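Local structure of CBIX (Paracoccus pantotrophus, 4CCS) at residues A[113-117]-A[118-122]; A[96-99]-A[100-104]; A[13-16]-A[17-20]; A[182-185]-A[186-190]; A[155-159]-A[160-164]. The protein acts as the terminal enzyme of siroheme biosynthesis in denitrifying bacteria, probably inserting ferrous iron into sirohydrochlorin as related chelatases do. All blocks are in the same frame, centred on the assembly; numbering follows the deposited sequence. Where two conformers were deposited one is given.

How the contacts relate
All five are local contacts at turns or helix starts. Contact 1 lies at the surface; the other four are partly buried. Contacts 1 and 2 sit at the two ends of helix 98-113, with centres about 17 Å apart: backbone and hydroxyl bonds close the turn in contact 1, while contact 2 pairs main-chain bonds with leucine and cysteine packing. Contacts 1 and 5 reach neighbouring strands of one parallel sheet. Contacts 3 and 4 are both N-capped helix starts, one by aspartate and one by threonine, and meet where Gln19 CG lies 4.1 Å from Ala185 CB. Contact 5 is the most aromatic and touches contact 4 through Ile158 and Asp190.

Contact 1: residues A[113-117]-A[118-122]; sequences QGWPL and AGTRL
The turn that carries the chain from helix 98-113 into strand 121-126 is closed by Thr120 folding back on Pro116. Pro116 O takes two donors, Thr120 OG1 at 2.9 Å and Gly119 N at 3.0 Å, which come from opposite faces of its carbonyl plane. One residue on, Thr120 N gives a bond to Leu117 O (3.1 Å), so two successive three-residue steps wind 117-118 into a short 3-10 turn. Thr120 has OG1 beside its own backbone N (chi1 -55°), which aims the hydroxyl at Pro116 and turns CG2 to the Trp115 indole, 4.0 Å from CE3. The two side chains cross at about a right angle, and Gln113 CB lies over the centre of one indole face, 3.5 Å above its plane. With a valine here the hydroxyl is gone, and Pro116 O would probably keep Gly119 N alone of its two local donors, leaving the turn less firmly closed. Trp115 and Thr120 also pack on Ile176 of strand 175-179, while Leu117 turns to helix 98-113 and comes within about 4 Å of a bound D-malate. A Schellman motif at Gly114 followed by this turn makes a compact helix-to-strand connection of an alpha/beta fold.

Contact 2: residues A[96-99]-A[100-104]; sequences PGLP and ALCLA
Leu98 holds CG opposite its backbone N (chi1 -171°), while Cys102 keeps SG beside its own N (chi1 -66°); together these torsions bring Leu98 CD1 to 4.0 Å from Cys102 SG. The pair lies on the buried flank of the first turns of helix 98-113. Leu98 CD1 also meets Leu101 CD2 at 4.3 Å, so one methyl spans the neighbours three and four residues ahead. Beneath the side chains the main chain takes up regular helical bonding: Leu101 N to Gly97 O, Cys102 N to Leu98 O at 3.0 Å, and Leu103 N to Pro99 O at 3.1 Å. The bond to Leu98 O is nearly straight, with an N-H...O angle of 165°. Pro99, in the opening turn, brings no N-H of its own, and its ring, though exposed, touches Ile142 of helix 134-146. Leu98 and Leu101 rest on Val209, Cys102 reaches Ile142 and Leu146, and Leu103 touches a bound D-malate. Ahead of the helix, Gly97 N is held by the Asp95 carboxylate. A water sits between Ala100 N and Pro96 O, the acceptor four residues back, accepting from Ala100 N at 2.8 Å and donating to Pro96 O at 2.7 Å.

Contact 3: residues A[13-16]-A[17-20]; sequences PGDP and APQQ
Asp15 O takes a hydrogen bond from a water at 2.8 Å, and the same water accepts from Gln19 NE2 at 3.1 Å, tying the residue before the helix to the side chain one turn on. Gln19 reaches back through an extended chain, CG beside its backbone N (chi1 -72°). The other end of its amide is held too, for OE1 accepts from Gln12 N in the preceding loop. The Asp15 side chain works on the other flank: OD1 accepts from Ala17 N at 3.0 Å, an almost straight bond (163°) in which the donor stands 55° out of the carboxylate plane. This makes Asp15 the N-cap of helix 16-30, its ring of side chain and backbone closed as an Asx turn. The start of the helix would probably add some electrostatic attraction for the carboxylate. Pro16 follows with no N-H to satisfy, and its O receives Gln20 N at 2.9 Å, the first full helical bond here. Pro18 crosses the Asp15 side chain at about a right angle, with CD 3.7 Å from Asp15 CG and 3.4 Å from Asp15 O. Before the cap, Gly14 adopts backbone angles that call for glycine. The Gln20 amide is held outside the turn: OE1 accepts from Thr43 N and NE2 donates to Glu24 OE2.

Contact 4: residues A[182-185]-A[186-190]; sequences ATQA and EHVTD
Gln184 lies alongside His187, the two side chains pointing the same way, with its amide oxygen at the rim of the imidazole. His187 ND1 donates to Gln184 OE1 at 2.8 Å with an N-H...O angle of 161°; the oxygen sits close to the ring plane, while the amide and ring planes are 34° apart. Gln184 carries CG opposite its backbone N (chi1 -176°) and bends at the next bond, which swings the amide forward along the helix. Val188 CG2 packs 3.6 Å from the same oxygen. The bond, with Phe181 meeting the ring edge-to-face, probably helps hold the imidazole's rotation. On the other flank Thr183 OG1 serves twice: it accepts from Glu186 N at 3.2 Å and donates to Glu186 OE1 at 2.8 Å, using the anti lone pair of that oxygen. A water held by Ala182 N also gives a weak bond to Glu186 OE1. Regular helical bonds run from His187 N to Thr183 O and from Val188 N to Gln184 O (2.9 Å). Further on, Thr189 N donates to Ala185 O, and Thr189 OG1 is also bonded to Gln12 OE1. Thr183 is thus the N-cap of helix 184-189, which follows inner strand 175-179 of a parallel sheet, a strand-to-helix step of an alpha/beta fold.

Contact 5: residues A[155-159]-A[160-164]; sequences CGFIE and EAPFI
Phe157 and Pro162 meet in the tight half of this loop, where the chain leaves strand 152-157 and circles back on itself. Phe157 N donates to Pro162 O at 2.9 Å, in the carbonyl plane, and Ile164 N donates to Phe157 O at 2.8 Å. The two bonds flank Phe163 in the pattern of a single parallel bridge. Pro162, entered through a cis peptide bond, sets its CD at the edge of the Phe157 ring, 3.9 Å from CD2. Glu160 runs beside the same ring with its carboxyl carbon over one face; its CG takes the position between backbone N and carbonyl carbon (chi1 65°), which brings it within 3.8 Å of Phe157 CB. Both carboxylate oxygens are held, OE2 by Ser129 N and OE1 by Ser136 OG, whereas Glu160 N is buried without a partner. Ile164 CD1 lies 3.8 Å from Gly156 CA, where a beta carbon on that glycine would clash. An alanine in place of Phe157 would probably open a gap between Pro162 and Glu160 and leave the Glu160 chain without its flat support. The solvent side is looser: the exposed Glu159 side chain leads away from 160-164 and touches His127, Ala161 is exposed, and Phe163 was modelled in two conformers. Strand 152-157 is the outer strand of its sheet; Phe157 packs against helix 134-146 and Ala126 of strand 121-126, while Ile164 wedges between that strand and helix 192-199.

Contact 1: residues A[113-117]-A[118-122]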
loop_
_atom_site.group_PDB
_atom_site.type_symbol
_atom_site.label_atom_id
_atom_site.label_comp_id
_atom_site.label_asym_id
_atom_site.label_seq_id
_atom_site.Cartn_x
_atom_site.Cartn_y
_atom_site.Cartn_z
ATOM N N GLN A 113 -10.234 20.376 -7.024
ATOM C CA GLN A 113 -9.863 21.612 -6.326
ATOM C C GLN A 113 -9.786 22.835 -7.252
ATOM O O GLN A 113 -9.713 23.970 -6.765
ATOM C CB GLN A 113 -8.519 21.432 -5.603
ATOM C CG GLN A 113 -8.532 20.449 -4.434
ATOM C CD GLN A 113 -9.598 20.768 -3.404
ATOM O OE1 GLN A 113 -10.526 19.987 -3.203
ATOM N NE2 GLN A 113 -9.522 21.921 -2.745
ATOM N N GLY A 114 -9.757 22.604 -8.577
ATOM C CA GLY A 114 -9.636 23.673 -9.563
ATOM C C GLY A 114 -8.192 24.178 -9.607
ATOM O O GLY A 114 -7.966 25.340 -9.956
ATOM N N TRP A 115 -7.217 23.308 -9.240
ATOM C CA TRP A 115 -5.793 23.647 -9.260
ATOM C C TRP A 115 -5.129 22.976 -10.463
ATOM O O TRP A 115 -5.376 21.783 -10.683
ATOM C CB TRP A 115 -5.063 23.135 -7.996
ATOM C CG TRP A 115 -5.586 23.582 -6.657
ATOM C CD1 TRP A 115 -6.294 24.717 -6.372
ATOM C CD2 TRP A 115 -5.344 22.932 -5.402
ATOM N NE1 TRP A 115 -6.560 24.783 -5.022
ATOM C CE2 TRP A 115 -5.968 23.710 -4.399
ATOM C CE3 TRP A 115 -4.669 21.754 -5.027
ATOM C CZ2 TRP A 115 -5.947 23.340 -3.047
ATOM C CZ3 TRP A 115 -4.652 21.387 -3.689
ATOM C CH2 TRP A 115 -5.295 22.166 -2.717
ATOM N N PRO A 116 -4.254 23.703 -11.217
ATOM C CA PRO A 116 -3.527 23.058 -12.318
ATOM C C PRO A 116 -2.444 22.160 -11.678
ATOM O O PRO A 116 -1.753 22.583 -10.744
ATOM C CB PRO A 116 -2.930 24.231 -13.101
ATOM C CG PRO A 116 -2.817 25.327 -12.118
ATOM C CD PRO A 116 -3.965 25.150 -11.159
ATOM N N LEU A 117 -2.343 20.913 -12.149
ATOM C CA LEU A 117 -1.389 19.952 -11.599
ATOM C C LEU A 117 0.055 20.471 -11.627
ATOM O O LEU A 117 0.772 20.299 -10.639
ATOM C CB LEU A 117 -1.534 18.576 -12.280
ATOM C CG LEU A 117 -0.851 17.383 -11.611
ATOM C CD1 LEU A 117 -1.234 17.270 -10.132
ATOM C CD2 LEU A 117 -1.191 16.092 -12.335
ATOM N N ALA A 118 0.440 21.196 -12.705
ATOM C CA ALA A 118 1.784 21.769 -12.847
ATOM C C ALA A 118 2.109 22.816 -11.776
ATOM O O ALA A 118 3.280 23.011 -11.466
ATOM C CB ALA A 118 1.972 22.356 -14.246
ATOM N N GLY A 119 1.086 23.457 -11.192
ATOM C CA GLY A 119 1.254 24.475 -10.150
ATOM C C GLY A 119 0.952 23.928 -8.733
ATOM O O GLY A 119 0.780 24.717 -7.812
ATOM N N THR A 120 0.885 22.588 -8.569
ATOM C CA THR A 120 0.586 21.940 -7.286
ATOM C C THR A 120 1.820 21.200 -6.759
ATOM O O THR A 120 2.499 20.510 -7.518
ATOM C CB THR A 120 -0.657 21.019 -7.421
ATOM O OG1 THR A 120 -1.747 21.776 -7.945
ATOM C CG2 THR A 120 -1.098 20.405 -6.084
ATOM N N ARG A 121 2.080 21.331 -5.449
ATOM C CA ARG A 121 3.188 20.689 -4.755
ATOM C C ARG A 121 2.684 19.328 -4.237
ATOM O O ARG A 121 1.595 19.263 -3.660
ATOM C CB ARG A 121 3.643 21.609 -3.602
ATOM C CG ARG A 121 4.754 21.095 -2.721
ATOM C CD ARG A 121 6.102 21.032 -3.425
ATOM N NE ARG A 121 7.215 20.971 -2.477
ATOM C CZ ARG A 121 7.576 19.876 -1.817
ATOM N NH1 ARG A 121 6.896 18.742 -1.973
ATOM N NH2 ARG A 121 8.588 19.915 -0.960
ATOM N N LEU A 122 3.482 18.260 -4.427
ATOM C CA LEU A 122 3.095 16.912 -4.008
ATOM C C LEU A 122 3.898 16.364 -2.853
ATOM O O LEU A 122 5.114 16.523 -2.815
ATOM C CB LEU A 122 3.153 15.931 -5.196
ATOM C CG LEU A 122 2.326 16.338 -6.422
ATOM C CD1 LEU A 122 2.468 15.308 -7.519
ATOM C CD2 LEU A 122 0.853 16.568 -6.053
#

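Contact 2: residues A[96-99]-A[100-104]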
loop_
_atom_site.group_PDB
_atom_site.type_symbol
_atom_site.label_atom_id
_atom_site.label_comp_id
_atom_site.label_asym_id
_atom_site.label_seq_id
_atom_site.Cartn_x
_atom_site.Cartn_y
_atom_site.Cartn_z
ATOM N N PRO A 96 3.510 -3.095 -10.728
ATOM C CA PRO A 96 3.758 -2.229 -11.894
ATOM C C PRO A 96 2.727 -1.121 -12.080
ATOM O O PRO A 96 3.076 -0.072 -12.592
ATOM C CB PRO A 96 3.770 -3.204 -13.092
ATOM C CG PRO A 96 3.484 -4.576 -12.523
ATOM C CD PRO A 96 3.773 -4.514 -11.058
ATOM N N GLY A 97 1.471 -1.339 -11.643
ATOM C CA GLY A 97 0.402 -0.348 -11.801
ATOM C C GLY A 97 0.327 0.722 -10.717
ATOM O O GLY A 97 -0.472 1.645 -10.854
ATOM N N LEU A 98 1.138 0.619 -9.648
ATOM C CA LEU A 98 1.046 1.581 -8.543
ATOM C C LEU A 98 1.428 3.041 -8.932
ATOM O O LEU A 98 0.666 3.933 -8.563
ATOM C CB LEU A 98 1.814 1.113 -7.288
ATOM C CG LEU A 98 1.616 1.952 -5.983
ATOM C CD1 LEU A 98 0.142 2.088 -5.617
ATOM C CD2 LEU A 98 2.399 1.355 -4.817
ATOM N N PRO A 99 2.525 3.299 -9.715
ATOM C CA PRO A 99 2.822 4.703 -10.060
ATOM C C PRO A 99 1.726 5.380 -10.878
ATOM O O PRO A 99 1.416 6.542 -10.609
ATOM C CB PRO A 99 4.167 4.622 -10.809
ATOM C CG PRO A 99 4.807 3.394 -10.267
ATOM C CD PRO A 99 3.671 2.423 -10.069
ATOM N N ALA A 100 1.105 4.653 -11.827
ATOM C CA ALA A 100 0.011 5.216 -12.644
ATOM C C ALA A 100 -1.221 5.478 -11.760
ATOM O O ALA A 100 -1.872 6.518 -11.898
ATOM C CB ALA A 100 -0.343 4.276 -13.775
ATOM N N LEU A 101 -1.490 4.575 -10.806
ATOM C CA LEU A 101 -2.617 4.763 -9.869
ATOM C C LEU A 101 -2.452 6.045 -9.027
ATOM O O LEU A 101 -3.412 6.829 -8.905
ATOM C CB LEU A 101 -2.815 3.514 -8.980
ATOM C CG LEU A 101 -3.863 3.635 -7.854
ATOM C CD1 LEU A 101 -5.238 3.976 -8.419
ATOM C CD2 LEU A 101 -3.932 2.378 -7.077
ATOM N N CYS A 102 -1.233 6.277 -8.484
ATOM C CA CYS A 102 -0.908 7.471 -7.692
ATOM C C CYS A 102 -1.104 8.717 -8.532
ATOM O O CYS A 102 -1.671 9.699 -8.052
ATOM C CB CYS A 102 0.512 7.398 -7.139
ATOM S SG CYS A 102 0.766 6.077 -5.925
ATOM N N LEU A 103 -0.648 8.673 -9.799
ATOM C CA LEU A 103 -0.802 9.814 -10.711
ATOM C C LEU A 103 -2.272 10.126 -11.004
ATOM O O LEU A 103 -2.659 11.289 -10.935
ATOM C CB LEU A 103 0.023 9.627 -12.007
ATOM C CG LEU A 103 0.026 10.814 -12.994
ATOM C CD1 LEU A 103 0.612 12.075 -12.365
ATOM C CD2 LEU A 103 0.806 10.461 -14.276
ATOM N N ALA A 104 -3.089 9.107 -11.294
ATOM C CA ALA A 104 -4.513 9.303 -11.580
ATOM C C ALA A 104 -5.248 9.884 -10.352
ATOM O O ALA A 104 -6.059 10.795 -10.502
ATOM C CB ALA A 104 -5.140 7.988 -11.990
HETATM O O HOH W 1 2.226 2.404 -13.171
#

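Contact 3: residues A[13-16]-A[17-20]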
loop_
_atom_site.group_PDB
_atom_site.type_symbol
_atom_site.label_atom_id
_atom_site.label_comp_id
_atom_site.label_asym_id
_atom_site.label_seq_id
_atom_site.Cartn_x
_atom_site.Cartn_y
_atom_site.Cartn_z
ATOM N N PRO A 13 -2.334 -3.759 15.752
ATOM C CA PRO A 13 -2.920 -3.961 17.095
ATOM C C PRO A 13 -4.442 -3.786 17.077
ATOM O O PRO A 13 -4.996 -3.168 16.159
ATOM C CB PRO A 13 -2.243 -2.878 17.946
ATOM C CG PRO A 13 -0.958 -2.602 17.239
ATOM C CD PRO A 13 -1.294 -2.704 15.785
ATOM N N GLY A 14 -5.119 -4.356 18.079
ATOM C CA GLY A 14 -6.568 -4.256 18.227
ATOM C C GLY A 14 -7.277 -5.540 17.857
ATOM O O GLY A 14 -6.637 -6.565 17.634
ATOM N N ASP A 15 -8.605 -5.478 17.781
ATOM C CA ASP A 15 -9.468 -6.598 17.414
ATOM C C ASP A 15 -9.146 -7.019 15.961
ATOM O O ASP A 15 -9.265 -6.187 15.056
ATOM C CB ASP A 15 -10.950 -6.180 17.538
ATOM C CG ASP A 15 -11.993 -7.267 17.320
ATOM O OD1 ASP A 15 -11.617 -8.396 16.915
ATOM O OD2 ASP A 15 -13.176 -6.994 17.546
ATOM N N PRO A 16 -8.752 -8.300 15.736
ATOM C CA PRO A 16 -8.450 -8.733 14.368
ATOM C C PRO A 16 -9.682 -8.898 13.465
ATOM O O PRO A 16 -9.511 -8.977 12.247
ATOM C CB PRO A 16 -7.711 -10.067 14.548
ATOM C CG PRO A 16 -8.027 -10.529 15.905
ATOM C CD PRO A 16 -8.461 -9.363 16.730
ATOM N N ALA A 17 -10.899 -8.992 14.041
ATOM C CA ALA A 17 -12.116 -9.231 13.243
ATOM C C ALA A 17 -12.394 -8.131 12.178
ATOM O O ALA A 17 -12.589 -8.500 11.016
ATOM C CB ALA A 17 -13.330 -9.465 14.139
ATOM N N PRO A 18 -12.347 -6.803 12.524
ATOM C CA PRO A 18 -12.582 -5.810 11.454
ATOM C C PRO A 18 -11.434 -5.784 10.423
ATOM O O PRO A 18 -11.674 -5.529 9.245
ATOM C CB PRO A 18 -12.752 -4.487 12.199
ATOM C CG PRO A 18 -12.207 -4.713 13.569
ATOM C CD PRO A 18 -12.399 -6.170 13.860
ATOM N N GLN A 19 -10.213 -6.156 10.844
ATOM C CA GLN A 19 -9.058 -6.211 9.942
ATOM C C GLN A 19 -9.262 -7.347 8.930
ATOM O O GLN A 19 -9.003 -7.167 7.740
ATOM C CB GLN A 19 -7.761 -6.427 10.733
ATOM C CG GLN A 19 -7.335 -5.178 11.530
ATOM C CD GLN A 19 -6.084 -5.426 12.323
ATOM O OE1 GLN A 19 -5.031 -5.730 11.779
ATOM N NE2 GLN A 19 -6.146 -5.249 13.637
ATOM N N GLN A 20 -9.770 -8.493 9.404
ATOM C CA GLN A 20 -10.070 -9.658 8.554
ATOM C C GLN A 20 -11.196 -9.341 7.571
ATOM O O GLN A 20 -11.056 -9.656 6.384
ATOM C CB GLN A 20 -10.408 -10.889 9.415
ATOM C CG GLN A 20 -10.746 -12.172 8.616
ATOM C CD GLN A 20 -9.599 -12.712 7.785
ATOM O OE1 GLN A 20 -8.423 -12.497 8.083
ATOM N NE2 GLN A 20 -9.903 -13.541 6.793
HETATM O O HOH W 2 -8.626 -3.571 14.430
#

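Contact 4: residues A[182-185]-A[186-190]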
loop_
_atom_site.group_PDB
_atom_site.type_symbol
_atom_site.label_atom_id
_atom_site.label_comp_id
_atom_site.label_asym_id
_atom_site.label_seq_id
_atom_site.Cartn_x
_atom_site.Cartn_y
_atom_site.Cartn_z
ATOM N N ALA A 182 -1.054 0.490 2.076
ATOM C CA ALA A 182 -1.813 -0.585 1.438
ATOM C C ALA A 182 -3.143 -0.879 2.131
ATOM O O ALA A 182 -4.055 -1.377 1.474
ATOM C CB ALA A 182 -0.967 -1.846 1.376
ATOM N N THR A 183 -3.250 -0.615 3.458
ATOM C CA THR A 183 -4.492 -0.879 4.208
ATOM C C THR A 183 -4.860 0.279 5.094
ATOM O O THR A 183 -3.974 1.029 5.525
ATOM C CB THR A 183 -4.393 -2.159 5.080
ATOM O OG1 THR A 183 -3.532 -1.935 6.208
ATOM C CG2 THR A 183 -3.964 -3.402 4.295
ATOM N N GLN A 184 -6.162 0.403 5.398
ATOM C CA GLN A 184 -6.655 1.436 6.308
ATOM C C GLN A 184 -6.102 1.210 7.726
ATOM O O GLN A 184 -5.710 2.182 8.366
ATOM C CB GLN A 184 -8.204 1.521 6.307
ATOM C CG GLN A 184 -8.770 2.666 7.188
ATOM C CD GLN A 184 -8.527 4.049 6.599
ATOM O OE1 GLN A 184 -7.452 4.639 6.736
ATOM N NE2 GLN A 184 -9.521 4.613 5.929
ATOM N N ALA A 185 -6.008 -0.059 8.191
ATOM C CA ALA A 185 -5.507 -0.362 9.548
ATOM C C ALA A 185 -4.075 0.156 9.742
ATOM O O ALA A 185 -3.807 0.839 10.729
ATOM C CB ALA A 185 -5.592 -1.859 9.842
ATOM N N GLU A 186 -3.181 -0.072 8.752
ATOM C CA GLU A 186 -1.807 0.436 8.839
ATOM C C GLU A 186 -1.764 1.956 8.773
ATOM O O GLU A 186 -0.991 2.574 9.508
ATOM C CB GLU A 186 -0.915 -0.187 7.770
ATOM C CG GLU A 186 -0.717 -1.673 7.999
ATOM C CD GLU A 186 -0.153 -2.361 6.782
ATOM O OE1 GLU A 186 -0.861 -2.483 5.755
ATOM O OE2 GLU A 186 1.028 -2.750 6.851
ATOM N N HIS A 187 -2.609 2.558 7.921
ATOM C CA HIS A 187 -2.700 4.011 7.775
ATOM C C HIS A 187 -3.117 4.676 9.108
ATOM O O HIS A 187 -2.427 5.581 9.570
ATOM C CB HIS A 187 -3.697 4.385 6.666
ATOM C CG HIS A 187 -3.960 5.860 6.545
ATOM N ND1 HIS A 187 -5.242 6.383 6.685
ATOM C CD2 HIS A 187 -3.097 6.878 6.307
ATOM C CE1 HIS A 187 -5.114 7.693 6.511
ATOM N NE2 HIS A 187 -3.844 8.038 6.281
ATOM N N VAL A 188 -4.239 4.227 9.708
ATOM C CA VAL A 188 -4.792 4.788 10.960
ATOM C C VAL A 188 -3.769 4.719 12.105
ATOM O O VAL A 188 -3.588 5.713 12.811
ATOM C CB VAL A 188 -6.169 4.137 11.313
ATOM C CG1 VAL A 188 -6.636 4.505 12.726
ATOM C CG2 VAL A 188 -7.234 4.535 10.284
ATOM N N THR A 189 -3.049 3.583 12.239
ATOM C CA THR A 189 -1.998 3.405 13.275
ATOM C C THR A 189 -0.960 4.548 13.280
ATOM O O THR A 189 -0.566 5.019 14.353
ATOM C CB THR A 189 -1.327 2.040 13.106
ATOM O OG1 THR A 189 -2.307 1.022 13.315
ATOM C CG2 THR A 189 -0.117 1.820 14.041
ATOM N N ASP A 190 -0.539 5.000 12.093
ATOM C CA ASP A 190 0.485 6.033 11.962
ATOM C C ASP A 190 0.020 7.450 12.286
ATOM O O ASP A 190 0.870 8.336 12.460
ATOM C CB ASP A 190 1.132 5.967 10.582
ATOM C CG ASP A 190 2.208 4.900 10.474
ATOM O OD1 ASP A 190 2.379 4.113 11.443
ATOM O OD2 ASP A 190 2.868 4.844 9.440
HETATM O O HOH W 3 0.540 -0.143 4.317
#

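Contact 5: residues A[155-159]-A[160-164]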
loop_
_atom_site.group_PDB
_atom_site.type_symbol
_atom_site.label_atom_id
_atom_site.label_comp_id
_atom_site.label_asym_id
_atom_site.label_seq_id
_atom_site.Cartn_x
_atom_site.Cartn_y
_atom_site.Cartn_z
ATOM N N CYS A 155 8.913 13.300 -0.288
ATOM C CA CYS A 155 8.435 12.262 0.621
ATOM C C CYS A 155 8.561 12.723 2.056
ATOM O O CYS A 155 9.434 13.528 2.380
ATOM C CB CYS A 155 9.218 10.969 0.423
ATOM S SG CYS A 155 9.022 10.216 -1.210
ATOM N N GLY A 156 7.746 12.112 2.928
ATOM C CA GLY A 156 7.772 12.293 4.370
ATOM C C GLY A 156 7.482 10.924 4.944
ATOM O O GLY A 156 6.603 10.222 4.437
ATOM N N PHE A 157 8.203 10.540 6.002
ATOM C CA PHE A 157 8.045 9.238 6.614
ATOM C C PHE A 157 7.687 9.289 8.102
ATOM O O PHE A 157 7.840 10.325 8.770
ATOM C CB PHE A 157 9.308 8.379 6.392
ATOM C CG PHE A 157 9.684 8.251 4.932
ATOM C CD1 PHE A 157 9.060 7.313 4.116
ATOM C CD2 PHE A 157 10.631 9.093 4.366
ATOM C CE1 PHE A 157 9.395 7.204 2.768
ATOM C CE2 PHE A 157 10.966 8.982 3.010
ATOM C CZ PHE A 157 10.338 8.046 2.217
ATOM N N ILE A 158 7.213 8.152 8.616
ATOM C CA ILE A 158 6.874 8.032 10.040
ATOM C C ILE A 158 8.091 7.463 10.801
ATOM O O ILE A 158 8.411 7.955 11.882
ATOM C CB ILE A 158 5.577 7.183 10.220
ATOM C CG1 ILE A 158 4.332 8.006 9.821
ATOM C CG2 ILE A 158 5.409 6.671 11.673
ATOM C CD1 ILE A 158 3.814 7.766 8.498
ATOM N N GLU A 159 8.771 6.451 10.226
ATOM C CA GLU A 159 9.889 5.750 10.867
ATOM C C GLU A 159 11.282 6.309 10.621
ATOM O O GLU A 159 12.217 5.927 11.331
ATOM C CB GLU A 159 9.882 4.266 10.473
ATOM C CG GLU A 159 8.743 3.477 11.075
ATOM C CD GLU A 159 8.785 3.327 12.582
ATOM O OE1 GLU A 159 9.820 2.857 13.111
ATOM O OE2 GLU A 159 7.782 3.692 13.234
ATOM N N GLU A 160 11.446 7.179 9.630
ATOM C CA GLU A 160 12.773 7.659 9.280
ATOM C C GLU A 160 12.748 9.059 8.739
ATOM O O GLU A 160 11.677 9.572 8.386
ATOM C CB GLU A 160 13.410 6.692 8.260
ATOM C CG GLU A 160 12.674 6.652 6.930
ATOM C CD GLU A 160 13.148 5.581 5.975
ATOM O OE1 GLU A 160 14.274 5.707 5.441
ATOM O OE2 GLU A 160 12.369 4.636 5.724
ATOM N N ALA A 161 13.929 9.701 8.702
ATOM C CA ALA A 161 14.058 11.039 8.155
ATOM C C ALA A 161 13.997 10.919 6.614
ATOM O O ALA A 161 14.491 9.927 6.077
ATOM C CB ALA A 161 15.385 11.668 8.587
ATOM N N PRO A 162 13.389 11.897 5.907
ATOM C CA PRO A 162 12.745 13.104 6.425
ATOM C C PRO A 162 11.408 12.745 7.091
ATOM O O PRO A 162 10.583 12.067 6.474
ATOM C CB PRO A 162 12.603 13.995 5.177
ATOM C CG PRO A 162 12.527 13.030 4.024
ATOM C CD PRO A 162 13.397 11.864 4.425
ATOM N N PHE A 163 11.232 13.176 8.368
ATOM C CA PHE A 163 10.027 12.945 9.165
ATOM C C PHE A 163 8.873 13.738 8.550
ATOM O O PHE A 163 9.077 14.872 8.143
ATOM C CB PHE A 163 10.292 13.400 10.612
ATOM C CG PHE A 163 9.243 13.045 11.634
ATOM C CD1 PHE A 163 8.453 11.923 11.477
ATOM C CD2 PHE A 163 9.107 13.786 12.796
ATOM C CE1 PHE A 163 7.493 11.592 12.424
ATOM C CE2 PHE A 163 8.165 13.437 13.754
ATOM C CZ PHE A 163 7.364 12.344 13.559
ATOM N N ILE A 164 7.678 13.148 8.487
ATOM C CA ILE A 164 6.503 13.796 7.914
ATOM C C ILE A 164 6.201 15.173 8.565
ATOM O O ILE A 164 5.869 16.105 7.833
ATOM C CB ILE A 164 5.288 12.813 7.884
ATOM C CG1 ILE A 164 4.093 13.408 7.125
ATOM C CG2 ILE A 164 4.897 12.290 9.260
ATOM C CD1 ILE A 164 4.319 13.451 5.618
#